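Local atomic coordinates of sensor protein (Bacteroides thetaiotaomicron, PDB entry 2X7X), a protein that binds beta-D-fructose with its periplasmic domain, the sensor part of a hybrid two-component protein that probably acts as a membrane histidine kinase and transcription regulator. Residues L65-A70 and I91-K96; P75-V80 and R95-D100; I9-C14 and V39-A44; D46-Q51 and S69-A74. All coordinates share one frame; numbering follows the deposited sequence.

Contact 1 of 4, residues L65-A70 and I91-K96. With FRU (beta-D-fructofuranose), chain E.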
loop_
_atom_site.group_PDB
_atom_site.type_symbol
_atom_site.label_atom_id
_atom_site.label_comp_id
_atom_site.label_asym_id
_atom_site.label_seq_id
_atom_site.Cartn_x
_atom_site.Cartn_y
_atom_site.Cartn_z
ATOM N N LEU A 65 -12.979 1.571 -30.950
ATOM C CA LEU A 65 -12.465 2.636 -30.087
ATOM C C LEU A 65 -10.945 2.626 -30.057
ATOM O O LEU A 65 -10.309 1.570 -30.138
ATOM C CB LEU A 65 -13.028 2.518 -28.662
ATOM C CG LEU A 65 -12.861 3.711 -27.703
ATOM C CD1 LEU A 65 -14.059 3.844 -26.767
ATOM C CD2 LEU A 65 -11.569 3.644 -26.902
ATOM N N LEU A 66 -10.373 3.817 -29.931
ATOM C CA LEU A 66 -8.925 3.983 -29.932
ATOM C C LEU A 66 -8.411 4.624 -28.644
ATOM O O LEU A 66 -8.854 5.703 -28.254
ATOM C CB LEU A 66 -8.488 4.798 -31.151
ATOM C CG LEU A 66 -6.980 4.876 -31.385
ATOM C CD1 LEU A 66 -6.652 4.734 -32.861
ATOM C CD2 LEU A 66 -6.403 6.166 -30.815
ATOM N N ILE A 67 -7.480 3.933 -27.993
ATOM C CA ILE A 67 -6.763 4.465 -26.837
ATOM C C ILE A 67 -5.333 4.779 -27.259
ATOM O O ILE A 67 -4.590 3.890 -27.682
ATOM C CB ILE A 67 -6.766 3.479 -25.635
ATOM C CG1 ILE A 67 -8.177 3.279 -25.089
ATOM C CG2 ILE A 67 -5.894 3.999 -24.499
ATOM C CD1 ILE A 67 -8.327 2.003 -24.293
ATOM N N ILE A 68 -4.954 6.047 -27.148
ATOM C CA ILE A 68 -3.604 6.468 -27.524
ATOM C C ILE A 68 -2.907 7.325 -26.466
ATOM O O ILE A 68 -3.526 8.165 -25.801
ATOM C CB ILE A 68 -3.575 7.208 -28.911
ATOM C CG1 ILE A 68 -2.137 7.537 -29.319
ATOM C CG2 ILE A 68 -4.405 8.472 -28.873
ATOM C CD1 ILE A 68 -1.993 8.180 -30.663
ATOM N N SER A 69 -1.605 7.101 -26.338
ATOM C CA SER A 69 -0.715 7.975 -25.593
ATOM C C SER A 69 0.268 8.641 -26.566
ATOM O O SER A 69 1.229 8.011 -27.015
ATOM C CB SER A 69 0.016 7.179 -24.510
ATOM O OG SER A 69 1.204 7.848 -24.116
ATOM N N ALA A 70 0.027 9.918 -26.874
ATOM C CA ALA A 70 0.739 10.637 -27.951
ATOM C C ALA A 70 2.226 10.927 -27.695
ATOM O O ALA A 70 2.566 11.787 -26.881
ATOM C CB ALA A 70 -0.008 11.925 -28.292
ATOM N N ILE A 91 -9.601 7.949 -27.018
ATOM C CA ILE A 91 -9.242 8.267 -25.633
ATOM C C ILE A 91 -7.755 8.578 -25.532
ATOM O O ILE A 91 -6.892 7.745 -25.892
ATOM C CB ILE A 91 -9.592 7.154 -24.626
ATOM C CG1 ILE A 91 -11.105 6.930 -24.558
ATOM C CG2 ILE A 91 -9.071 7.530 -23.247
ATOM C CD1 ILE A 91 -11.524 5.748 -23.700
ATOM N N LEU A 92 -7.474 9.787 -25.047
ATOM C CA LEU A 92 -6.116 10.185 -24.750
ATOM C C LEU A 92 -5.773 9.782 -23.329
ATOM O O LEU A 92 -6.493 10.129 -22.380
ATOM C CB LEU A 92 -5.932 11.696 -24.932
ATOM C CG LEU A 92 -6.238 12.319 -26.300
ATOM C CD1 LEU A 92 -6.017 13.794 -26.205
ATOM C CD2 LEU A 92 -5.394 11.732 -27.424
ATOM N N VAL A 93 -4.678 9.036 -23.193
ATOM C CA VAL A 93 -4.137 8.687 -21.885
ATOM C C VAL A 93 -2.767 9.318 -21.661
ATOM O O VAL A 93 -1.912 9.293 -22.564
ATOM C CB VAL A 93 -3.998 7.152 -21.694
ATOM C CG1 VAL A 93 -3.597 6.852 -20.266
ATOM C CG2 VAL A 93 -5.299 6.470 -21.970
ATOM N N ASP A 94 -2.564 9.863 -20.457
ATOM C CA ASP A 94 -1.224 10.236 -19.968
ATOM C C ASP A 94 -0.591 11.393 -20.766
ATOM O O ASP A 94 -0.428 12.484 -20.232
ATOM C CB ASP A 94 -0.328 8.970 -19.840
ATOM C CG ASP A 94 1.137 9.227 -20.133
ATOM O OD1 ASP A 94 1.752 10.104 -19.492
ATOM O OD2 ASP A 94 1.702 8.527 -20.997
ATOM N N ARG A 95 -0.246 11.171 -22.028
ATOM C CA ARG A 95 0.249 12.254 -22.869
ATOM C C ARG A 95 -0.888 12.865 -23.672
ATOM O O ARG A 95 -1.885 12.201 -23.929
ATOM C CB ARG A 95 1.342 11.758 -23.789
ATOM C CG ARG A 95 2.399 11.032 -23.042
ATOM C CD ARG A 95 3.684 10.944 -23.810
ATOM N NE ARG A 95 4.639 10.153 -23.041
ATOM C CZ ARG A 95 5.797 9.709 -23.503
ATOM N NH1 ARG A 95 6.189 9.961 -24.753
ATOM N NH2 ARG A 95 6.558 8.996 -22.704
ATOM N N LYS A 96 -0.740 14.137 -24.038
ATOM C CA LYS A 96 -1.804 14.903 -24.704
ATOM C C LYS A 96 -1.412 15.297 -26.137
ATOM O O LYS A 96 -0.259 15.140 -26.552
ATOM C CB LYS A 96 -2.087 16.213 -23.950
ATOM C CG LYS A 96 -2.689 16.141 -22.555
ATOM C CD LYS A 96 -2.431 17.498 -21.895
ATOM C CE LYS A 96 -2.997 17.622 -20.506
ATOM N NZ LYS A 96 -2.458 18.844 -19.815
HETATM C C1 FRU E . 6.432 5.382 -19.425
HETATM C C2 FRU E . 7.006 6.758 -19.140
HETATM C C3 FRU E . 7.063 7.059 -17.645
HETATM C C4 FRU E . 6.687 8.527 -17.601
HETATM C C5 FRU E . 5.610 8.584 -18.676
HETATM C C6 FRU E . 5.369 9.965 -19.285
HETATM O O1 FRU E . 6.725 5.009 -20.769
HETATM O O2 FRU E . 8.291 6.851 -19.765
HETATM O O3 FRU E . 8.342 6.766 -17.063
HETATM O O4 FRU E . 6.225 8.945 -16.312
HETATM O O5 FRU E . 6.133 7.732 -19.699
HETATM O O6 FRU E . 4.249 9.901 -20.190
HETATM O O HOH W 1 -2.450 10.793 -26.040
HETATM O O HOH W 2 2.525 14.380 -25.834
#
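In the fructose pocket S69 touches D94: S69 OG donates to D94 OD2 at 3.2 Å, on the anti side and 35° out of the carboxylate plane. D94 OD2 also pairs with R20, while D94 OD1 takes the sugar hydroxyl O6 at 2.6 Å and a bond from Y245. O6 is gripped again by R95 NE at 2.9 Å, and R95 NH2 reaches ring oxygen O5 at 3.3 Å. A chain extended from CG to NE (chi3 -177°) carries R95 out to the sugar. An alanine here would probably leave O5 and O6 without these donors and N71 O without its bond from NH1. Behind the pocket, strands 65-68 and 91-93 run parallel, 18° apart, joined by I91 N to L66 O (2.7 Å), I68 N to I91 O and V93 N to I68 O. I67 CG2 meets V93 CG2 at 3.6 Å toward helix 249-260; on the face of helix 48-60, I68 and L92 lie side by side. One water bridges I68 O, A70 N and R95 O. Ligand residues just past the C-terminal end of a parallel strand are characteristic of the Rossmann-like lobes of periplasmic binding proteins.

Contact 2 of 4, residues P75-V80 and R95-D100. With FRU (beta-D-fructofuranose), chain E.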
loop_
_atom_site.group_PDB
_atom_site.type_symbol
_atom_site.label_atom_id
_atom_site.label_comp_id
_atom_site.label_asym_id
_atom_site.label_seq_id
_atom_site.Cartn_x
_atom_site.Cartn_y
_atom_site.Cartn_z
ATOM N N PRO A 75 3.585 16.432 -33.531
ATOM C CA PRO A 75 3.545 15.525 -34.674
ATOM C C PRO A 75 2.352 14.590 -34.663
ATOM O O PRO A 75 1.887 14.195 -35.725
ATOM C CB PRO A 75 4.836 14.722 -34.531
ATOM C CG PRO A 75 5.734 15.597 -33.716
ATOM C CD PRO A 75 4.809 16.230 -32.732
ATOM N N MET A 76 1.841 14.250 -33.490
ATOM C CA MET A 76 0.742 13.300 -33.434
ATOM C C MET A 76 -0.643 13.939 -33.555
ATOM O O MET A 76 -1.637 13.237 -33.779
ATOM C CB MET A 76 0.830 12.453 -32.164
ATOM C CG MET A 76 0.610 10.961 -32.420
ATOM S SD MET A 76 1.788 10.269 -33.628
ATOM C CE MET A 76 3.333 10.847 -32.959
ATOM N N THR A 77 -0.711 15.259 -33.412
ATOM C CA THR A 77 -1.995 15.964 -33.471
ATOM C C THR A 77 -2.759 15.684 -34.777
ATOM O O THR A 77 -3.884 15.198 -34.723
ATOM C CB THR A 77 -1.847 17.490 -33.185
ATOM O OG1 THR A 77 -1.401 17.677 -31.838
ATOM C CG2 THR A 77 -3.182 18.220 -33.369
ATOM N N PRO A 78 -2.145 15.950 -35.949
ATOM C CA PRO A 78 -2.887 15.644 -37.186
ATOM C C PRO A 78 -3.412 14.200 -37.220
ATOM O O PRO A 78 -4.578 13.964 -37.581
ATOM C CB PRO A 78 -1.855 15.884 -38.300
ATOM C CG PRO A 78 -0.517 16.034 -37.607
ATOM C CD PRO A 78 -0.809 16.513 -36.228
ATOM N N ILE A 79 -2.572 13.259 -36.798
ATOM C CA ILE A 79 -2.922 11.845 -36.825
ATOM C C ILE A 79 -4.099 11.474 -35.911
ATOM O O ILE A 79 -4.917 10.631 -36.263
ATOM C CB ILE A 79 -1.683 10.959 -36.592
ATOM C CG1 ILE A 79 -0.950 10.743 -37.911
ATOM C CG2 ILE A 79 -2.073 9.589 -36.038
ATOM C CD1 ILE A 79 -0.079 11.890 -38.365
ATOM N N VAL A 80 -4.203 12.099 -34.746
ATOM C CA VAL A 80 -5.357 11.830 -33.887
ATOM C C VAL A 80 -6.623 12.504 -34.446
ATOM O O VAL A 80 -7.726 11.945 -34.355
ATOM C CB VAL A 80 -5.086 12.193 -32.393
ATOM C CG1 VAL A 80 -6.357 12.170 -31.569
ATOM C CG2 VAL A 80 -4.096 11.228 -31.797
ATOM N N ARG A 95 -0.246 11.171 -22.028
ATOM C CA ARG A 95 0.249 12.254 -22.869
ATOM C C ARG A 95 -0.888 12.865 -23.672
ATOM O O ARG A 95 -1.885 12.201 -23.929
ATOM C CB ARG A 95 1.342 11.758 -23.789
ATOM C CG ARG A 95 2.399 11.032 -23.042
ATOM C CD ARG A 95 3.684 10.944 -23.810
ATOM N NE ARG A 95 4.639 10.153 -23.041
ATOM C CZ ARG A 95 5.797 9.709 -23.503
ATOM N NH1 ARG A 95 6.189 9.961 -24.753
ATOM N NH2 ARG A 95 6.558 8.996 -22.704
ATOM N N LYS A 96 -0.740 14.137 -24.038
ATOM C CA LYS A 96 -1.804 14.903 -24.704
ATOM C C LYS A 96 -1.412 15.297 -26.137
ATOM O O LYS A 96 -0.259 15.140 -26.552
ATOM C CB LYS A 96 -2.087 16.213 -23.950
ATOM C CG LYS A 96 -2.689 16.141 -22.555
ATOM C CD LYS A 96 -2.431 17.498 -21.895
ATOM C CE LYS A 96 -2.997 17.622 -20.506
ATOM N NZ LYS A 96 -2.458 18.844 -19.815
ATOM N N ILE A 97 -2.383 15.842 -26.870
ATOM C CA ILE A 97 -2.137 16.483 -28.160
ATOM C C ILE A 97 -2.437 17.974 -28.036
ATOM O O ILE A 97 -2.661 18.477 -26.928
ATOM C CB ILE A 97 -2.952 15.840 -29.308
ATOM C CG1 ILE A 97 -4.451 15.871 -29.007
ATOM C CG2 ILE A 97 -2.473 14.419 -29.573
ATOM C CD1 ILE A 97 -5.330 15.530 -30.193
ATOM N N LEU A 98 -2.448 18.680 -29.163
ATOM C CA LEU A 98 -2.571 20.133 -29.146
ATOM C C LEU A 98 -3.907 20.671 -29.656
ATOM O O LEU A 98 -4.006 21.832 -30.039
ATOM C CB LEU A 98 -1.395 20.770 -29.897
ATOM C CG LEU A 98 -0.011 20.429 -29.334
ATOM C CD1 LEU A 98 1.077 21.112 -30.133
ATOM C CD2 LEU A 98 0.095 20.766 -27.829
ATOM N N SER A 99 -4.934 19.833 -29.648
ATOM C CA SER A 99 -6.276 20.270 -29.999
ATOM C C SER A 99 -7.285 19.476 -29.201
ATOM O O SER A 99 -6.912 18.617 -28.403
ATOM C CB SER A 99 -6.539 20.099 -31.489
ATOM O OG SER A 99 -6.566 18.729 -31.821
ATOM N N ASP A 100 -8.564 19.756 -29.431
ATOM C CA ASP A 100 -9.649 19.220 -28.608
ATOM C C ASP A 100 -10.431 18.179 -29.390
ATOM O O ASP A 100 -11.568 17.845 -29.055
ATOM C CB ASP A 100 -10.574 20.359 -28.168
ATOM C CG ASP A 100 -11.255 21.065 -29.345
ATOM O OD1 ASP A 100 -10.745 21.032 -30.492
ATOM O OD2 ASP A 100 -12.313 21.670 -29.110
HETATM C C1 FRU E . 6.432 5.382 -19.425
HETATM C C2 FRU E . 7.006 6.758 -19.140
HETATM C C3 FRU E . 7.063 7.059 -17.645
HETATM C C4 FRU E . 6.687 8.527 -17.601
HETATM C C5 FRU E . 5.610 8.584 -18.676
HETATM C C6 FRU E . 5.369 9.965 -19.285
HETATM O O1 FRU E . 6.725 5.009 -20.769
HETATM O O2 FRU E . 8.291 6.851 -19.765
HETATM O O3 FRU E . 8.342 6.766 -17.063
HETATM O O4 FRU E . 6.225 8.945 -16.312
HETATM O O5 FRU E . 6.133 7.732 -19.699
HETATM O O6 FRU E . 4.249 9.901 -20.190
#
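No flat side chain meets another where T77 packs on I97 and L98; the guanidinium of R95, at the start of the same loop, is turned the other way. Its edge faces the sugar, with fructose O5 in its plane and O6 near it, and W170 also touches the R95 side chain. In the contact itself T77 OG1 does most of the work. It accepts from L98 N at 3.0 Å with an N-H...O angle of 154°, and it is also hydrogen-bonded to A73 O one turn back in the helix, so the hydroxyl is held by a donor and an acceptor. Chi1 of -65° puts OG1 beside the backbone N of T77, where I97 CB lies 3.5 Å away. The methyl of T77 points elsewhere, with CG2 3.8 Å from S99 OG, which is bonded in turn to E81. This is the crossover helix, 73-85, of a beta-alpha-beta unit meeting the loop that leaves its second strand, 90-93. P78 has no N-H to give to the preceding turn, and the helix is kinked there, but V80 N regains the regular bond to M76 O at 3.0 Å. I97 holds CG1 in the crowded position between N and C (chi1 57°), from which CD1 extends to V80 CG1 at 3.8 Å, the two side chains crossing obliquely. I97 also packs on A70 and L92, and V80 on V90, so the apolar contacts continue from the helix to strand 90-93 and to A70, just after strand 65-68. L98 rests its side chain on A73 and A74.

Contact 3 of 4, residues I9-C14 and V39-A44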
loop_
_atom_site.group_PDB
_atom_site.type_symbol
_atom_site.label_atom_id
_atom_site.label_comp_id
_atom_site.label_asym_id
_atom_site.label_seq_id
_atom_site.Cartn_x
_atom_site.Cartn_y
_atom_site.Cartn_z
ATOM N N ILE A 9 -11.012 -2.973 -29.441
ATOM C CA ILE A 9 -10.305 -1.751 -29.020
ATOM C C ILE A 9 -8.826 -1.769 -29.426
ATOM O O ILE A 9 -8.157 -2.798 -29.334
ATOM C CB ILE A 9 -10.449 -1.509 -27.494
ATOM C CG1 ILE A 9 -11.880 -1.080 -27.158
ATOM C CG2 ILE A 9 -9.484 -0.431 -27.017
ATOM C CD1 ILE A 9 -12.206 -1.063 -25.672
ATOM N N GLY A 10 -8.332 -0.626 -29.886
ATOM C CA GLY A 10 -6.931 -0.484 -30.257
ATOM C C GLY A 10 -6.192 0.441 -29.304
ATOM O O GLY A 10 -6.672 1.534 -28.996
ATOM N N VAL A 11 -5.027 -0.004 -28.831
ATOM C CA VAL A 11 -4.192 0.799 -27.939
ATOM C C VAL A 11 -2.890 1.156 -28.638
ATOM O O VAL A 11 -2.037 0.298 -28.891
ATOM C CB VAL A 11 -3.920 0.105 -26.582
ATOM C CG1 VAL A 11 -2.995 0.954 -25.700
ATOM C CG2 VAL A 11 -5.231 -0.166 -25.838
ATOM N N ALA A 12 -2.758 2.434 -28.969
ATOM C CA ALA A 12 -1.537 2.937 -29.571
ATOM C C ALA A 12 -0.685 3.529 -28.457
ATOM O O ALA A 12 -1.039 4.553 -27.850
ATOM C CB ALA A 12 -1.849 3.970 -30.640
ATOM N N GLN A 13 0.431 2.867 -28.187
ATOM C CA GLN A 13 1.252 3.177 -27.027
ATOM C C GLN A 13 2.580 3.743 -27.507
ATOM O O GLN A 13 3.205 3.173 -28.397
ATOM C CB GLN A 13 1.452 1.892 -26.221
ATOM C CG GLN A 13 1.863 2.058 -24.790
ATOM C CD GLN A 13 0.749 2.536 -23.892
ATOM O OE1 GLN A 13 0.530 3.738 -23.757
ATOM N NE2 GLN A 13 0.067 1.603 -23.232
ATOM N N CYS A 14 3.002 4.860 -26.918
ATOM C CA CYS A 14 4.190 5.581 -27.384
ATOM C C CYS A 14 5.501 4.827 -27.164
ATOM O O CYS A 14 6.490 5.043 -27.871
ATOM C CB CYS A 14 4.262 6.974 -26.747
ATOM S SG CYS A 14 4.230 7.001 -24.925
ATOM N N VAL A 39 -9.069 -6.610 -27.013
ATOM C CA VAL A 39 -8.104 -5.517 -26.920
ATOM C C VAL A 39 -6.801 -5.894 -27.610
ATOM O O VAL A 39 -6.190 -6.924 -27.311
ATOM C CB VAL A 39 -7.815 -5.101 -25.456
ATOM C CG1 VAL A 39 -6.831 -3.949 -25.424
ATOM C CG2 VAL A 39 -9.098 -4.718 -24.734
ATOM N N GLU A 40 -6.392 -5.041 -28.536
ATOM C CA GLU A 40 -5.149 -5.197 -29.255
ATOM C C GLU A 40 -4.230 -4.033 -28.879
ATOM O O GLU A 40 -4.691 -2.894 -28.755
ATOM C CB GLU A 40 -5.455 -5.174 -30.741
ATOM C CG GLU A 40 -4.306 -5.526 -31.650
ATOM C CD GLU A 40 -4.734 -5.556 -33.102
ATOM O OE1 GLU A 40 -5.963 -5.455 -33.374
ATOM O OE2 GLU A 40 -3.835 -5.678 -33.964
ATOM N N ILE A 41 -2.941 -4.317 -28.686
ATOM C CA ILE A 41 -1.993 -3.319 -28.168
ATOM C C ILE A 41 -0.690 -3.333 -28.946
ATOM O O ILE A 41 -0.112 -4.397 -29.158
ATOM C CB ILE A 41 -1.681 -3.540 -26.660
ATOM C CG1 ILE A 41 -2.961 -3.498 -25.824
ATOM C CG2 ILE A 41 -0.695 -2.493 -26.159
ATOM C CD1 ILE A 41 -2.764 -3.863 -24.379
ATOM N N ARG A 42 -0.232 -2.146 -29.349
ATOM C CA ARG A 42 1.026 -1.979 -30.100
ATOM C C ARG A 42 1.902 -0.879 -29.496
ATOM O O ARG A 42 1.393 0.151 -29.037
ATOM C CB ARG A 42 0.737 -1.632 -31.567
ATOM C CG ARG A 42 -0.114 -2.663 -32.309
ATOM C CD ARG A 42 -0.671 -2.125 -33.627
ATOM N NE ARG A 42 0.359 -1.912 -34.649
ATOM C CZ ARG A 42 0.855 -2.865 -35.437
ATOM N NH1 ARG A 42 0.423 -4.122 -35.330
ATOM N NH2 ARG A 42 1.789 -2.559 -36.334
ATOM N N SER A 43 3.212 -1.092 -29.504
ATOM C CA SER A 43 4.153 -0.093 -29.023
ATOM C C SER A 43 4.794 0.619 -30.204
ATOM O O SER A 43 5.078 0.009 -31.227
ATOM C CB SER A 43 5.229 -0.731 -28.128
ATOM O OG SER A 43 6.335 0.150 -27.929
ATOM N N ALA A 44 5.027 1.914 -30.046
ATOM C CA ALA A 44 5.655 2.722 -31.076
ATOM C C ALA A 44 7.167 2.784 -30.919
ATOM O O ALA A 44 7.852 3.367 -31.757
ATOM C CB ALA A 44 5.072 4.115 -31.058
#
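V11 and I41 lie side by side and point the same way, I41 CG1 coming within 3.8 Å of V11 CB. Chi1 of -58° sets I41 CG1 beside its own backbone N, on the flank where V11 stands. V39 CG1 meets V11 CG2 at 4.1 Å. These apolar pairs hang on a ladder of five backbone hydrogen bonds. E40 N gives to I9 O at 3.0 Å and E40 O takes V11 N at 2.9 Å; R42 repeats the pattern with V11 O and Q13 N. The last rung, A44 N to Q13 O, is 2.8 Å long but more bent, at 139°, and it joins the last residue of strand 9-13 to A44, just past strand 39-43. With N-to-C directions 16° apart, strands 9-13 and 39-43 are the two parallel strands of a beta-alpha-beta unit, crossed over by helix 18-31, in the Rossmann-like sheet of a periplasmic binding protein lobe. V11, V39 and I41 lie on the face packed by that helix, where V39 touches L28 and I41 touches N24. An alanine in place of I41 would probably open a gap beside V11 CB and CG2, where CG1 now packs. Q13 lies on the same face, and its chain bends so that NE2 bonds to N24, with a weak bond from R20 to OE1. On the face of E40 and R42 comes helix 48-60: R42 NE forms a salt bridge with D54, and its guanidinium makes a cation-pi contact with Y57. Beyond the ladder, the side chain of C14 leans on R95 and S69 near the bound fructose.

Contact 4 of 4, residues D46-Q51 and S69-A74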
loop_
_atom_site.group_PDB
_atom_site.type_symbol
_atom_site.label_atom_id
_atom_site.label_comp_id
_atom_site.label_asym_id
_atom_site.label_seq_id
_atom_site.Cartn_x
_atom_site.Cartn_y
_atom_site.Cartn_z
ATOM N N ASP A 46 8.924 4.693 -29.137
ATOM C CA ASP A 46 9.371 6.092 -28.995
ATOM C C ASP A 46 9.573 6.851 -30.309
ATOM O O ASP A 46 10.313 7.842 -30.359
ATOM C CB ASP A 46 10.618 6.174 -28.100
ATOM C CG ASP A 46 10.447 5.399 -26.795
ATOM O OD1 ASP A 46 9.588 5.791 -25.972
ATOM O OD2 ASP A 46 11.156 4.383 -26.599
ATOM N N ASP A 47 8.869 6.394 -31.348
ATOM C CA ASP A 47 9.005 6.895 -32.724
ATOM C C ASP A 47 7.651 7.348 -33.305
ATOM O O ASP A 47 6.692 6.569 -33.376
ATOM C CB ASP A 47 9.654 5.814 -33.615
ATOM C CG ASP A 47 9.949 6.308 -35.032
ATOM O OD1 ASP A 47 11.036 6.895 -35.254
ATOM O OD2 ASP A 47 9.090 6.105 -35.927
ATOM N N ASN A 48 7.601 8.607 -33.734
ATOM C CA ASN A 48 6.378 9.233 -34.249
ATOM C C ASN A 48 5.786 8.568 -35.489
ATOM O O ASN A 48 4.554 8.486 -35.636
ATOM C CB ASN A 48 6.612 10.723 -34.518
ATOM C CG ASN A 48 6.844 11.529 -33.240
ATOM O OD1 ASN A 48 6.225 11.277 -32.205
ATOM N ND2 ASN A 48 7.738 12.505 -33.314
ATOM N N SER A 49 6.663 8.091 -36.373
ATOM C CA SER A 49 6.242 7.345 -37.560
ATOM C C SER A 49 5.544 6.049 -37.196
ATOM O O SER A 49 4.437 5.792 -37.668
ATOM C CB SER A 49 7.416 7.085 -38.493
ATOM O OG SER A 49 7.915 8.319 -38.975
ATOM N N LYS A 50 6.175 5.244 -36.350
ATOM C CA LYS A 50 5.599 3.966 -35.969
ATOM C C LYS A 50 4.227 4.208 -35.344
ATOM O O LYS A 50 3.271 3.486 -35.644
ATOM C CB LYS A 50 6.520 3.208 -35.000
ATOM C CG LYS A 50 6.746 1.723 -35.306
ATOM C CD LYS A 50 5.558 0.843 -34.927
ATOM N N GLN A 51 4.121 5.236 -34.499
ATOM C CA GLN A 51 2.837 5.544 -33.875
ATOM C C GLN A 51 1.734 5.961 -34.888
ATOM O O GLN A 51 0.567 5.592 -34.726
ATOM C CB GLN A 51 2.978 6.535 -32.713
ATOM C CG GLN A 51 1.767 6.488 -31.777
ATOM C CD GLN A 51 1.940 7.292 -30.512
ATOM O OE1 GLN A 51 2.334 8.452 -30.540
ATOM N NE2 GLN A 51 1.618 6.684 -29.392
ATOM N N SER A 69 -1.605 7.101 -26.338
ATOM C CA SER A 69 -0.715 7.975 -25.593
ATOM C C SER A 69 0.268 8.641 -26.566
ATOM O O SER A 69 1.229 8.011 -27.015
ATOM C CB SER A 69 0.016 7.179 -24.510
ATOM O OG SER A 69 1.204 7.848 -24.116
ATOM N N ALA A 70 0.027 9.918 -26.874
ATOM C CA ALA A 70 0.739 10.637 -27.951
ATOM C C ALA A 70 2.226 10.927 -27.695
ATOM O O ALA A 70 2.566 11.787 -26.881
ATOM C CB ALA A 70 -0.008 11.925 -28.292
ATOM N N ASN A 71 3.097 10.232 -28.428
ATOM C CA ASN A 71 4.561 10.277 -28.231
ATOM C C ASN A 71 5.142 11.673 -28.071
ATOM O O ASN A 71 5.903 11.933 -27.142
ATOM C CB ASN A 71 5.284 9.551 -29.363
ATOM C CG ASN A 71 6.780 9.464 -29.138
ATOM O OD1 ASN A 71 7.235 8.814 -28.208
ATOM N ND2 ASN A 71 7.551 10.100 -30.003
ATOM N N GLU A 72 4.805 12.548 -29.007
ATOM C CA GLU A 72 5.082 13.962 -28.895
ATOM C C GLU A 72 3.790 14.636 -29.291
ATOM O O GLU A 72 3.027 14.070 -30.063
ATOM C CB GLU A 72 6.220 14.379 -29.819
ATOM C CG GLU A 72 7.492 13.588 -29.590
ATOM C CD GLU A 72 8.722 14.240 -30.170
ATOM O OE1 GLU A 72 9.397 13.598 -31.000
ATOM O OE2 GLU A 72 9.026 15.394 -29.794
ATOM N N ALA A 73 3.543 15.829 -28.760
ATOM C CA ALA A 73 2.250 16.504 -28.921
ATOM C C ALA A 73 1.963 16.980 -30.341
ATOM O O ALA A 73 0.928 16.639 -30.921
ATOM C CB ALA A 73 2.130 17.667 -27.941
ATOM N N ALA A 74 2.883 17.766 -30.886
ATOM C CA ALA A 74 2.727 18.360 -32.208
ATOM C C ALA A 74 2.591 17.342 -33.361
ATOM O O ALA A 74 1.587 17.373 -34.082
ATOM C CB ALA A 74 3.870 19.365 -32.485
#
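N71 and Q51 both set CG anti to the backbone N (chi1 -175° in N71), and Q51 then runs extended, with chi2 at 172°, so that its amide lies against the turn after strand 65-68. There Q51 OE1 takes N71 N at 2.9 Å, in the carbonyl plane and on a lone pair. Q51 NE2 gives to S69 O at 2.7 Å, from above that carbonyl plane. N48 crosses N71 at about a right angle, their amide planes 67° apart. N71 ND2 donates to N48 OD1 at 2.8 Å, within its own amide plane but above the carbonyl plane of N48. N48 ND2 passes the chain on to E72 OE1 at 3.0 Å, meeting the carboxylate from above. D47 N-caps helix 48-60, its OD2 accepting K50 N at 3.1 Å, a capping bond at the start of the turn that carries N48 and Q51. Each of the two helix amides therefore uses its oxygen as acceptor and its nitrogen as donor; turning either over would set like against like, which decides their orientation. Such pairing ties the turn between strand 65-68 and helix 73-85 to helix 48-60 through polar groups, with the carboxylate of E72 the charged group among these cross-contact hydrogen bonds.

In the fold
From the N terminus, contact 3 comes first, closing the crossover through helix 18-31 by pairing strands 8-13 and 38-43. Contact 4 opens two residues later and brings the start of helix 48-60 to the turn after strand 65-68. Contact 1 begins before contact 4 has ended, sharing S69 and A70, so the two cross, and it closes the next crossover by pairing 65-68 with 90-93. Contact 2 starts inside that loop, on helix 73-85, and ends on the same stretch as contact 1, sharing R95 and K96. Contacts 3 and 1 meet in one sheet, where I67 O probably bonds A12 N. Together the four contacts tie four adjacent strands, their helices and the fructose-facing loops of one lobe.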